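Long-range contacts in cruciferin (Brassica napus, PDB 3KGL), which probably serves as a seed storage protein, a nutrient reservoir of the 11S globulin family: residues S62-S67 and R319-S324; M76-P81 and P159-W164; C283-T288 and L315-F320; D289-P294 and S308-Y313. One frame throughout, in Å; residues are numbered along the deposited sequence.

How the interactions relate
Interaction 1 opens first along the chain, at 62-67, and closes a loop of some 250 residues at 319-324, bringing the first cupin region against the helix 318-321 of the second. Within that loop, interaction 2 pairs strand 73-79 with strand 162-166, entirely inside the first cupin region. Interaction 3 opens later, at 283-288, and returns to 315-320, where it shares R319 and F320 with interaction 1. Interaction 4 lies wholly between the segments of interaction 3 and joins strand 288-290 to strand 305-310. None of interactions 2, 3 and 4 crosses another. Interactions 1, 3 and 4 together tie the two cupin halves along their junction, with centres 10 to 15 Å apart.

Interaction 1: residues S62-S67 and R319-S324; sequences STAKLS and RFLRLS
No planar side chain mediates the meeting of A64, L66, L321 and L323; the flat groups involved are peptide units, each approached by a methyl carbon. L66 CD1 lies against the backbone of S324, 3.8 Å from S324 O, and L321 CD2 is 4.0 Å from K65 O. A64 CB sits near the L321 carbonyl as well as near the leucine side chain, 3.8 Å from L321 CG.

The CG of L323 lies anti to the carbonyl carbon (chi1 -72°), and L323 CD1 touches both A64 and L66, 3.8 Å from A64 CB and 4.1 Å from L66 CB. L66 CD1 in turn touches L323 CB at 4.0 Å. A64 and L66 point toward the second cupin region while K65 between them points away, the alternation expected as strand 65-71 begins. On the other side, R322 leaves the helix with positive phi, and the chain passes into strand 324-331. F400 of strand 394-401 also packs on L66.

With no hydrogen bond across the two segments, the buried junction between the two cupin halves rests here on apolar packing and would be held mainly by exclusion of water.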
loop_
_atom_site.group_PDB
_atom_site.type_symbol
_atom_site.label_atom_id
_atom_site.label_comp_id
_atom_site.label_asym_id
_atom_site.label_seq_id
_atom_site.Cartn_x
_atom_site.Cartn_y
_atom_site.Cartn_z
ATOM N N SER A 62 -10.595 11.430 5.206
ATOM C CA SER A 62 -10.443 10.152 4.513
ATOM C C SER A 62 -9.013 9.608 4.643
ATOM O O SER A 62 -8.683 8.545 4.115
ATOM C CB SER A 62 -10.828 10.305 3.038
ATOM O OG SER A 62 -9.998 11.257 2.379
ATOM N N THR A 63 -8.172 10.352 5.353
ATOM C CA THR A 63 -6.783 9.979 5.542
ATOM C C THR A 63 -6.407 10.142 6.998
ATOM O O THR A 63 -7.118 10.788 7.764
ATOM C CB THR A 63 -5.867 10.917 4.781
ATOM O OG1 THR A 63 -5.922 12.212 5.395
ATOM C CG2 THR A 63 -6.290 11.011 3.331
ATOM N N ALA A 64 -5.274 9.567 7.374
ATOM C CA ALA A 64 -4.734 9.780 8.705
ATOM C C ALA A 64 -4.476 11.272 8.954
ATOM O O ALA A 64 -4.246 12.045 8.034
ATOM C CB ALA A 64 -3.465 8.993 8.868
ATOM N N LYS A 65 -4.520 11.668 10.212
ATOM C CA LYS A 65 -4.373 13.059 10.577
ATOM C C LYS A 65 -3.502 13.080 11.807
ATOM O O LYS A 65 -3.749 12.354 12.767
ATOM C CB LYS A 65 -5.746 13.658 10.906
ATOM C CG LYS A 65 -5.857 15.163 10.703
ATOM C CD LYS A 65 -7.284 15.683 10.937
ATOM C CE LYS A 65 -7.465 16.262 12.341
ATOM N NZ LYS A 65 -8.228 17.566 12.359
ATOM N N LEU A 66 -2.460 13.889 11.773
ATOM C CA LEU A 66 -1.629 14.079 12.950
ATOM C C LEU A 66 -1.568 15.577 13.195
ATOM O O LEU A 66 -1.067 16.330 12.363
ATOM C CB LEU A 66 -0.234 13.492 12.727
ATOM C CG LEU A 66 0.406 12.709 13.876
ATOM C CD1 LEU A 66 1.881 12.439 13.595
ATOM C CD2 LEU A 66 0.243 13.435 15.194
ATOM N N SER A 67 -2.119 16.016 14.319
ATOM C CA SER A 67 -2.253 17.444 14.585
ATOM C C SER A 67 -1.250 17.872 15.645
ATOM O O SER A 67 -0.863 17.067 16.490
ATOM C CB SER A 67 -3.682 17.784 15.045
ATOM O OG SER A 67 -4.683 17.364 14.120
ATOM N N ARG A 319 1.001 2.925 14.806
ATOM C CA ARG A 319 1.395 1.804 13.954
ATOM C C ARG A 319 0.339 1.554 12.881
ATOM O O ARG A 319 0.601 0.918 11.864
ATOM C CB ARG A 319 1.619 0.537 14.788
ATOM C CG ARG A 319 2.086 -0.676 13.979
ATOM C CD ARG A 319 3.249 -0.338 13.029
ATOM N NE ARG A 319 4.407 0.228 13.725
ATOM C CZ ARG A 319 5.489 -0.461 14.082
ATOM N NH1 ARG A 319 5.578 -1.757 13.808
ATOM N NH2 ARG A 319 6.487 0.148 14.713
ATOM N N PHE A 320 -0.860 2.071 13.113
ATOM C CA PHE A 320 -1.925 1.939 12.143
ATOM C C PHE A 320 -1.943 3.148 11.235
ATOM O O PHE A 320 -2.079 2.997 10.020
ATOM C CB PHE A 320 -3.271 1.748 12.844
ATOM C CG PHE A 320 -3.317 0.531 13.736
ATOM C CD1 PHE A 320 -3.046 -0.733 13.223
ATOM C CD2 PHE A 320 -3.624 0.647 15.085
ATOM C CE1 PHE A 320 -3.083 -1.850 14.033
ATOM C CE2 PHE A 320 -3.661 -0.471 15.904
ATOM C CZ PHE A 320 -3.390 -1.721 15.376
ATOM N N LEU A 321 -1.781 4.334 11.828
ATOM C CA LEU A 321 -1.713 5.603 11.085
ATOM C C LEU A 321 -0.539 5.722 10.109
ATOM O O LEU A 321 -0.618 6.483 9.142
ATOM C CB LEU A 321 -1.675 6.797 12.039
ATOM C CG LEU A 321 -3.020 7.484 12.282
ATOM C CD1 LEU A 321 -4.107 6.478 12.584
ATOM C CD2 LEU A 321 -2.904 8.477 13.407
ATOM N N ARG A 322 0.536 4.977 10.357
ATOM C CA ARG A 322 1.740 5.075 9.542
ATOM C C ARG A 322 2.276 6.529 9.570
ATOM O O ARG A 322 2.625 7.099 8.529
ATOM C CB ARG A 322 1.469 4.602 8.103
ATOM C CG ARG A 322 1.312 3.086 7.901
ATOM C CD ARG A 322 1.034 2.729 6.408
ATOM N NE ARG A 322 1.967 3.347 5.450
ATOM C CZ ARG A 322 1.864 3.279 4.119
ATOM N NH1 ARG A 322 0.863 2.618 3.549
ATOM N NH2 ARG A 322 2.770 3.878 3.348
ATOM N N LEU A 323 2.318 7.115 10.769
ATOM C CA LEU A 323 2.781 8.496 10.981
ATOM C C LEU A 323 3.582 8.647 12.283
ATOM O O LEU A 323 3.440 7.858 13.215
ATOM C CB LEU A 323 1.625 9.507 10.946
ATOM C CG LEU A 323 0.985 9.809 9.587
ATOM C CD1 LEU A 323 -0.163 10.771 9.716
ATOM C CD2 LEU A 323 2.014 10.379 8.660
ATOM N N SER A 324 4.414 9.682 12.326
ATOM C CA SER A 324 5.492 9.818 13.301
ATOM C C SER A 324 5.711 11.320 13.460
ATOM O O SER A 324 5.469 12.076 12.520
ATOM C CB SER A 324 6.763 9.120 12.757
ATOM O OG SER A 324 7.943 9.439 13.476
#

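Interaction 2: residues M76-P81 and P159-W164; sequences MGRVVP and PGVAQW
G77 and W164 form one antiparallel hydrogen-bonded pair and V79 and A162 another, with R78 and Q163 as the non-hydrogen-bonded pair between them and the strand axes 4.9 Å apart at 167°. G77 N donates to W164 O at 3.1 Å and W164 N returns the bond to G77 O; V79 N reaches A162 O at 3.0 Å. The indole of W164 folds back over G77: CG stands between the backbone N and the carbonyl carbon (chi1 55°), and G77 CA lies over the five-membered ring, 3.8 Å from its centroid, in a CH-pi contact. Lacking a side chain, G77 admits the ring. An alanine in place of W164 would probably leave the G77 backbone without this aromatic lid.

R78 and Q163 lie side by side on the other face, Q163 NE2 against R78 CD. V161 CG1 packs on R78 CG at 3.5 Å, M76 SD lies 3.8 Å from Q163 NE2, and R78 NH2 makes a salt bridge to E147. The sheet is two-sided: guanidinium and amide with the M76 thioether and V161 methyl on the R78 face, and on the W164 face apolar groups that also meet V417 and P422 of a neighbouring subunit.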
loop_
_atom_site.group_PDB
_atom_site.type_symbol
_atom_site.label_atom_id
_atom_site.label_comp_id
_atom_site.label_asym_id
_atom_site.label_seq_id
_atom_site.Cartn_x
_atom_site.Cartn_y
_atom_site.Cartn_z
ATOM N N MET A 76 -10.936 19.937 22.914
ATOM C CA MET A 76 -11.096 19.068 21.751
ATOM C C MET A 76 -12.026 17.890 22.002
ATOM O O MET A 76 -12.079 17.341 23.092
ATOM C CB MET A 76 -9.761 18.525 21.278
ATOM C CG MET A 76 -9.925 17.278 20.445
ATOM S SD MET A 76 -8.354 16.545 20.012
ATOM C CE MET A 76 -7.769 16.040 21.626
ATOM N N GLY A 77 -12.748 17.500 20.965
ATOM C CA GLY A 77 -13.655 16.381 21.040
ATOM C C GLY A 77 -13.439 15.442 19.874
ATOM O O GLY A 77 -13.505 15.833 18.710
ATOM N N ARG A 78 -13.163 14.189 20.197
ATOM C CA ARG A 78 -13.050 13.137 19.207
ATOM C C ARG A 78 -14.348 12.369 19.361
ATOM O O ARG A 78 -14.948 12.378 20.435
ATOM C CB ARG A 78 -11.863 12.234 19.561
ATOM C CG ARG A 78 -10.840 11.972 18.447
ATOM C CD ARG A 78 -9.441 11.739 19.041
ATOM N NE ARG A 78 -9.547 11.060 20.330
ATOM C CZ ARG A 78 -8.768 11.307 21.378
ATOM N NH1 ARG A 78 -7.817 12.225 21.296
ATOM N NH2 ARG A 78 -8.948 10.640 22.513
ATOM N N VAL A 79 -14.795 11.717 18.293
ATOM C CA VAL A 79 -15.950 10.828 18.364
ATOM C C VAL A 79 -15.687 9.623 17.490
ATOM O O VAL A 79 -15.624 9.743 16.268
ATOM C CB VAL A 79 -17.239 11.498 17.860
ATOM C CG1 VAL A 79 -18.390 10.503 17.892
ATOM C CG2 VAL A 79 -17.564 12.729 18.682
ATOM N N VAL A 80 -15.549 8.458 18.108
ATOM C CA VAL A 80 -15.266 7.237 17.359
ATOM C C VAL A 80 -16.545 6.451 17.023
ATOM O O VAL A 80 -17.615 6.734 17.574
ATOM C CB VAL A 80 -14.329 6.337 18.148
ATOM C CG1 VAL A 80 -13.187 7.152 18.724
ATOM C CG2 VAL A 80 -15.099 5.679 19.254
ATOM N N PRO A 81 -16.441 5.468 16.102
ATOM C CA PRO A 81 -17.588 4.599 15.790
ATOM C C PRO A 81 -17.974 3.677 16.951
ATOM O O PRO A 81 -17.287 2.683 17.217
ATOM C CB PRO A 81 -17.093 3.764 14.597
ATOM C CG PRO A 81 -15.943 4.542 14.014
ATOM C CD PRO A 81 -15.312 5.255 15.175
ATOM N N PRO A 159 -8.560 7.662 9.991
ATOM C CA PRO A 159 -9.562 7.998 8.972
ATOM C C PRO A 159 -10.947 7.653 9.500
ATOM O O PRO A 159 -11.136 6.538 9.998
ATOM C CB PRO A 159 -9.219 7.068 7.805
ATOM C CG PRO A 159 -7.773 6.754 7.973
ATOM C CD PRO A 159 -7.462 6.838 9.458
ATOM N N GLY A 160 -11.890 8.587 9.416
ATOM C CA GLY A 160 -13.249 8.318 9.840
ATOM C C GLY A 160 -13.619 8.871 11.200
ATOM O O GLY A 160 -14.799 8.916 11.551
ATOM N N VAL A 161 -12.620 9.287 11.972
ATOM C CA VAL A 161 -12.865 9.909 13.273
ATOM C C VAL A 161 -13.195 11.398 13.142
ATOM O O VAL A 161 -12.462 12.143 12.493
ATOM C CB VAL A 161 -11.642 9.771 14.182
ATOM C CG1 VAL A 161 -11.915 10.422 15.520
ATOM C CG2 VAL A 161 -11.252 8.305 14.347
ATOM N N ALA A 162 -14.289 11.835 13.757
ATOM C CA ALA A 162 -14.668 13.244 13.709
ATOM C C ALA A 162 -14.092 14.010 14.886
ATOM O O ALA A 162 -14.101 13.506 15.997
ATOM C CB ALA A 162 -16.170 13.387 13.691
ATOM N N GLN A 163 -13.599 15.226 14.634
ATOM C CA GLN A 163 -13.054 16.105 15.681
ATOM C C GLN A 163 -13.502 17.546 15.525
ATOM O O GLN A 163 -13.655 18.039 14.408
ATOM C CB GLN A 163 -11.537 16.111 15.656
ATOM C CG GLN A 163 -10.896 15.085 16.541
ATOM C CD GLN A 163 -9.399 15.054 16.360
ATOM O OE1 GLN A 163 -8.856 15.808 15.562
ATOM N NE2 GLN A 163 -8.724 14.176 17.095
ATOM N N TRP A 164 -13.683 18.218 16.658
ATOM C CA TRP A 164 -14.020 19.641 16.704
ATOM C C TRP A 164 -13.126 20.317 17.743
ATOM O O TRP A 164 -12.781 19.711 18.758
ATOM C CB TRP A 164 -15.499 19.851 17.066
ATOM C CG TRP A 164 -15.891 19.177 18.351
ATOM C CD1 TRP A 164 -16.450 17.942 18.485
ATOM C CD2 TRP A 164 -15.730 19.687 19.681
ATOM N NE1 TRP A 164 -16.646 17.651 19.810
ATOM C CE2 TRP A 164 -16.213 18.704 20.565
ATOM C CE3 TRP A 164 -15.225 20.877 20.208
ATOM C CZ2 TRP A 164 -16.208 18.874 21.941
ATOM C CZ3 TRP A 164 -15.222 21.045 21.581
ATOM C CH2 TRP A 164 -15.709 20.049 22.429
#

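Interaction 3: residues C283-T288 and L315-F320; sequences CSARCT and LPILRF
The carbonyl oxygen R286 O is flanked by two methyls from the facing segment, I317 CG2 at 3.3 Å and L315 CD2 at 3.7 Å. Those methyls belong to a type I beta turn, L315 to L318, that leads into the helix 318-321 of the second cupin region; L318 N closes the turn on L315 O. No hydrogen bond crosses between the segments.

L315 carries much of the contact through its two branches. Its CG lies anti to the carbonyl carbon (chi1 -69°); CD1 touches C287 O at 3.6 Å, and CD2 meets R286 O and, farther out, R286 CD at 4.2 Å. An alanine at L315 would remove both methyl branches and probably open a gap beside R286 CD and the C287 carbonyl, with I317 CG2 still against R286 O. R286 itself runs extended from CG to NE, across the leucine, and its NH1 makes a salt bridge to D289.

The 283-288 segment starts at C283, disulfide-bonded to C83, consistent with the bridge that joins acidic and basic chains in this family. C287 also pairs by backbone with A156 of the first cupin region. I317 CG2 touches both A285 CB, at 4.3 Å, and C287 SG, at 3.8 Å.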
loop_
_atom_site.group_PDB
_atom_site.type_symbol
_atom_site.label_atom_id
_atom_site.label_comp_id
_atom_site.label_asym_id
_atom_site.label_seq_id
_atom_site.Cartn_x
_atom_site.Cartn_y
_atom_site.Cartn_z
ATOM N N CYS A 283 -10.123 0.758 21.705
ATOM C CA CYS A 283 -11.123 1.822 21.673
ATOM C C CYS A 283 -10.816 2.888 22.721
ATOM O O CYS A 283 -11.263 4.026 22.624
ATOM C CB CYS A 283 -12.527 1.252 21.883
ATOM S SG CYS A 283 -13.877 2.441 21.626
ATOM N N SER A 284 -10.047 2.512 23.730
ATOM C CA SER A 284 -9.647 3.465 24.750
ATOM C C SER A 284 -8.129 3.516 24.857
ATOM O O SER A 284 -7.568 3.464 25.950
ATOM C CB SER A 284 -10.276 3.110 26.097
ATOM O OG SER A 284 -10.169 1.723 26.355
ATOM N N ALA A 285 -7.467 3.606 23.709
ATOM C CA ALA A 285 -6.027 3.819 23.687
ATOM C C ALA A 285 -5.741 5.297 23.916
ATOM O O ALA A 285 -6.656 6.123 23.888
ATOM C CB ALA A 285 -5.438 3.367 22.360
ATOM N N ARG A 286 -4.472 5.622 24.147
ATOM C CA ARG A 286 -4.035 7.008 24.286
ATOM C C ARG A 286 -3.750 7.593 22.897
ATOM O O ARG A 286 -2.961 7.031 22.132
ATOM C CB ARG A 286 -2.787 7.086 25.172
ATOM C CG ARG A 286 -2.546 8.439 25.827
ATOM C CD ARG A 286 -1.115 8.564 26.336
ATOM N NE ARG A 286 -0.902 9.805 27.082
ATOM C CZ ARG A 286 0.266 10.443 27.163
ATOM N NH1 ARG A 286 1.331 9.961 26.530
ATOM N NH2 ARG A 286 0.370 11.568 27.868
ATOM N N CYS A 287 -4.403 8.709 22.573
ATOM C CA CYS A 287 -4.276 9.319 21.250
ATOM C C CYS A 287 -3.677 10.738 21.272
ATOM O O CYS A 287 -3.322 11.270 20.226
ATOM C CB CYS A 287 -5.622 9.298 20.508
ATOM S SG CYS A 287 -6.009 7.746 19.597
ATOM N N THR A 288 -3.559 11.340 22.458
ATOM C CA THR A 288 -2.920 12.657 22.614
ATOM C C THR A 288 -1.608 12.537 23.399
ATOM O O THR A 288 -1.410 11.574 24.140
ATOM C CB THR A 288 -3.832 13.662 23.366
ATOM O OG1 THR A 288 -5.206 13.430 23.036
ATOM C CG2 THR A 288 -3.467 15.082 23.004
ATOM N N LEU A 315 2.799 6.027 21.094
ATOM C CA LEU A 315 1.374 5.947 20.795
ATOM C C LEU A 315 1.084 4.795 19.838
ATOM O O LEU A 315 1.043 4.978 18.627
ATOM C CB LEU A 315 0.873 7.259 20.199
ATOM C CG LEU A 315 0.829 8.452 21.146
ATOM C CD1 LEU A 315 -0.261 9.406 20.683
ATOM C CD2 LEU A 315 0.573 8.003 22.578
ATOM N N PRO A 316 0.897 3.595 20.389
ATOM C CA PRO A 316 0.596 2.350 19.680
ATOM C C PRO A 316 -0.407 2.485 18.539
ATOM O O PRO A 316 -0.317 1.731 17.572
ATOM C CB PRO A 316 0.029 1.482 20.793
ATOM C CG PRO A 316 0.870 1.864 21.958
ATOM C CD PRO A 316 1.099 3.351 21.826
ATOM N N ILE A 317 -1.341 3.423 18.646
ATOM C CA ILE A 317 -2.296 3.675 17.569
ATOM C C ILE A 317 -1.596 4.188 16.298
ATOM O O ILE A 317 -2.125 4.064 15.194
ATOM C CB ILE A 317 -3.440 4.617 18.043
ATOM C CG1 ILE A 317 -3.764 5.684 16.999
ATOM C CG2 ILE A 317 -3.079 5.272 19.372
ATOM C CD1 ILE A 317 -4.941 5.337 16.115
ATOM N N LEU A 318 -0.389 4.725 16.457
ATOM C CA LEU A 318 0.391 5.227 15.326
ATOM C C LEU A 318 0.819 4.154 14.327
ATOM O O LEU A 318 0.991 4.449 13.145
ATOM C CB LEU A 318 1.622 5.985 15.813
ATOM C CG LEU A 318 1.271 7.373 16.322
ATOM C CD1 LEU A 318 2.477 8.090 16.913
ATOM C CD2 LEU A 318 0.648 8.158 15.192
ATOM N N ARG A 319 1.001 2.925 14.806
ATOM C CA ARG A 319 1.395 1.804 13.954
ATOM C C ARG A 319 0.339 1.554 12.881
ATOM O O ARG A 319 0.601 0.918 11.864
ATOM C CB ARG A 319 1.619 0.537 14.788
ATOM C CG ARG A 319 2.086 -0.676 13.979
ATOM C CD ARG A 319 3.249 -0.338 13.029
ATOM N NE ARG A 319 4.407 0.228 13.725
ATOM C CZ ARG A 319 5.489 -0.461 14.082
ATOM N NH1 ARG A 319 5.578 -1.757 13.808
ATOM N NH2 ARG A 319 6.487 0.148 14.713
ATOM N N PHE A 320 -0.860 2.071 13.113
ATOM C CA PHE A 320 -1.925 1.939 12.143
ATOM C C PHE A 320 -1.943 3.148 11.235
ATOM O O PHE A 320 -2.079 2.997 10.020
ATOM C CB PHE A 320 -3.271 1.748 12.844
ATOM C CG PHE A 320 -3.317 0.531 13.736
ATOM C CD1 PHE A 320 -3.046 -0.733 13.223
ATOM C CD2 PHE A 320 -3.624 0.647 15.085
ATOM C CE1 PHE A 320 -3.083 -1.850 14.033
ATOM C CE2 PHE A 320 -3.661 -0.471 15.904
ATOM C CZ PHE A 320 -3.390 -1.721 15.376
#

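Interaction 4: residues D289-P294 and S308-Y313; sequences DNLDDP and STLNSY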
loop_
_atom_site.group_PDB
_atom_site.type_symbol
_atom_site.label_atom_id
_atom_site.label_comp_id
_atom_site.label_asym_id
_atom_site.label_seq_id
_atom_site.Cartn_x
_atom_site.Cartn_y
_atom_site.Cartn_z
ATOM N N ASP A 289 -0.721 13.517 23.251
ATOM C CA ASP A 289 0.565 13.499 23.950
ATOM C C ASP A 289 1.262 14.852 23.808
ATOM O O ASP A 289 1.061 15.545 22.818
ATOM C CB ASP A 289 1.456 12.379 23.400
ATOM C CG ASP A 289 2.488 11.898 24.416
ATOM O OD1 ASP A 289 2.943 12.711 25.249
ATOM O OD2 ASP A 289 2.846 10.703 24.385
ATOM N N ASN A 290 2.079 15.237 24.783
ATOM C CA ASN A 290 2.732 16.548 24.715
ATOM C C ASN A 290 4.238 16.505 24.449
ATOM O O ASN A 290 5.013 15.964 25.242
ATOM C CB ASN A 290 2.417 17.404 25.947
ATOM C CG ASN A 290 2.847 18.848 25.771
ATOM O OD1 ASN A 290 4.042 19.160 25.818
ATOM N ND2 ASN A 290 1.872 19.741 25.556
ATOM N N LEU A 291 4.637 17.095 23.324
ATOM C CA LEU A 291 6.012 17.025 22.850
ATOM C C LEU A 291 6.880 18.143 23.412
ATOM O O LEU A 291 8.104 18.102 23.283
ATOM C CB LEU A 291 6.043 17.048 21.323
ATOM C CG LEU A 291 5.687 15.721 20.674
ATOM C CD1 LEU A 291 5.896 15.798 19.184
ATOM C CD2 LEU A 291 6.541 14.638 21.298
ATOM N N ASP A 292 6.251 19.139 24.033
ATOM C CA ASP A 292 6.989 20.191 24.734
ATOM C C ASP A 292 7.458 19.739 26.124
ATOM O O ASP A 292 7.937 20.545 26.922
ATOM C CB ASP A 292 6.146 21.456 24.842
ATOM C CG ASP A 292 6.182 22.284 23.579
ATOM O OD1 ASP A 292 7.091 22.050 22.751
ATOM O OD2 ASP A 292 5.309 23.166 23.418
ATOM N N ASP A 293 7.321 18.440 26.388
ATOM C CA ASP A 293 7.749 17.823 27.640
ATOM C C ASP A 293 9.119 17.169 27.470
ATOM O O ASP A 293 9.221 16.058 26.934
ATOM C CB ASP A 293 6.729 16.767 28.073
ATOM C CG ASP A 293 6.736 16.521 29.570
ATOM O OD1 ASP A 293 7.833 16.535 30.184
ATOM O OD2 ASP A 293 5.632 16.310 30.124
ATOM N N PRO A 294 10.176 17.867 27.919
ATOM C CA PRO A 294 11.590 17.463 27.857
ATOM C C PRO A 294 11.956 16.221 28.681
ATOM O O PRO A 294 13.034 15.664 28.474
ATOM C CB PRO A 294 12.322 18.684 28.417
ATOM C CG PRO A 294 11.407 19.809 28.187
ATOM C CD PRO A 294 10.035 19.253 28.382
ATOM N N SER A 308 12.350 15.860 20.884
ATOM C CA SER A 308 11.464 14.855 21.440
ATOM C C SER A 308 10.818 14.138 20.267
ATOM O O SER A 308 10.806 14.658 19.154
ATOM C CB SER A 308 10.408 15.523 22.310
ATOM O OG SER A 308 10.243 14.834 23.533
ATOM N N THR A 309 10.278 12.950 20.500
ATOM C CA THR A 309 9.782 12.157 19.386
ATOM C C THR A 309 8.594 11.280 19.716
ATOM O O THR A 309 8.560 10.656 20.772
ATOM C CB THR A 309 10.889 11.261 18.836
ATOM O OG1 THR A 309 11.624 11.982 17.841
ATOM C CG2 THR A 309 10.301 10.029 18.202
ATOM N N LEU A 310 7.636 11.229 18.791
ATOM C CA LEU A 310 6.507 10.306 18.875
ATOM C C LEU A 310 6.628 9.108 17.934
ATOM O O LEU A 310 6.041 9.099 16.859
ATOM C CB LEU A 310 5.215 11.035 18.558
ATOM C CG LEU A 310 4.327 11.345 19.750
ATOM C CD1 LEU A 310 2.917 11.587 19.264
ATOM C CD2 LEU A 310 4.366 10.186 20.730
ATOM N N ASN A 311 7.398 8.104 18.337
ATOM C CA ASN A 311 7.453 6.841 17.617
ATOM C C ASN A 311 6.129 6.123 17.863
ATOM O O ASN A 311 5.244 6.656 18.541
ATOM C CB ASN A 311 8.616 5.987 18.138
ATOM C CG ASN A 311 9.961 6.347 17.500
ATOM O OD1 ASN A 311 11.016 5.929 17.982
ATOM N ND2 ASN A 311 9.928 7.108 16.411
ATOM N N SER A 312 5.983 4.918 17.323
ATOM C CA SER A 312 4.811 4.103 17.618
ATOM C C SER A 312 5.021 3.409 18.957
ATOM O O SER A 312 4.131 2.743 19.478
ATOM C CB SER A 312 4.586 3.069 16.521
ATOM O OG SER A 312 5.598 2.072 16.539
ATOM N N TYR A 313 6.217 3.565 19.512
ATOM C CA TYR A 313 6.542 2.945 20.787
ATOM C C TYR A 313 5.985 3.795 21.899
ATOM O O TYR A 313 6.165 3.502 23.071
ATOM C CB TYR A 313 8.053 2.810 20.954
ATOM C CG TYR A 313 8.636 1.618 20.237
ATOM C CD1 TYR A 313 8.824 0.413 20.900
ATOM C CD2 TYR A 313 8.993 1.693 18.899
ATOM C CE1 TYR A 313 9.355 -0.683 20.253
ATOM C CE2 TYR A 313 9.524 0.601 18.243
ATOM C CZ TYR A 313 9.704 -0.585 18.925
ATOM O OH TYR A 313 10.234 -1.678 18.279
#
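The short, weakly bonded strand 288-290, outermost within this chain in a sheet of the first cupin half, continues toward the second half, and the contact sets this passage against strand 305-310 of that half's sheet. L291 is the main bridge. Its CG lies anti to the carbonyl carbon, beside the backbone N (chi1 -78°), and CD2 lies against the facing strand: 4.1 Å from S308 CB, 4.2 Å from T309 N and 4.3 Å from L310 CG. The backbone of the same residue contributes too, L291 O lying 3.6 Å from S308 CB. L310 turns its side chain toward D289 and crosses it obliquely, L310 CD2 coming to 4.0 Å from D289 OD2. That carboxylate oxygen has a polar partner outside the pair, a salt bridge to R286 NH1, so the leucine meets a group already engaged.

No hydrogen bond spans the two segments; their strands bond in different directions, D289 to T154 and L291 to G152 on one side, S308 to R327 and L310 to A325 on the other. The turn after the first strand is marked by a weak bond from D292 N to N290 OD1 at 2.8 Å, an Asx turn, while N290 ND2 is held by T151 O and D153 OD1. D292 OD1 then makes a salt bridge to R327 NE, a second tie to the later sheet. Two cupin beta-barrels in tandem, joined by a chain that leaves one sheet and enters the next, are the bicupin architecture of 11S seed globulins.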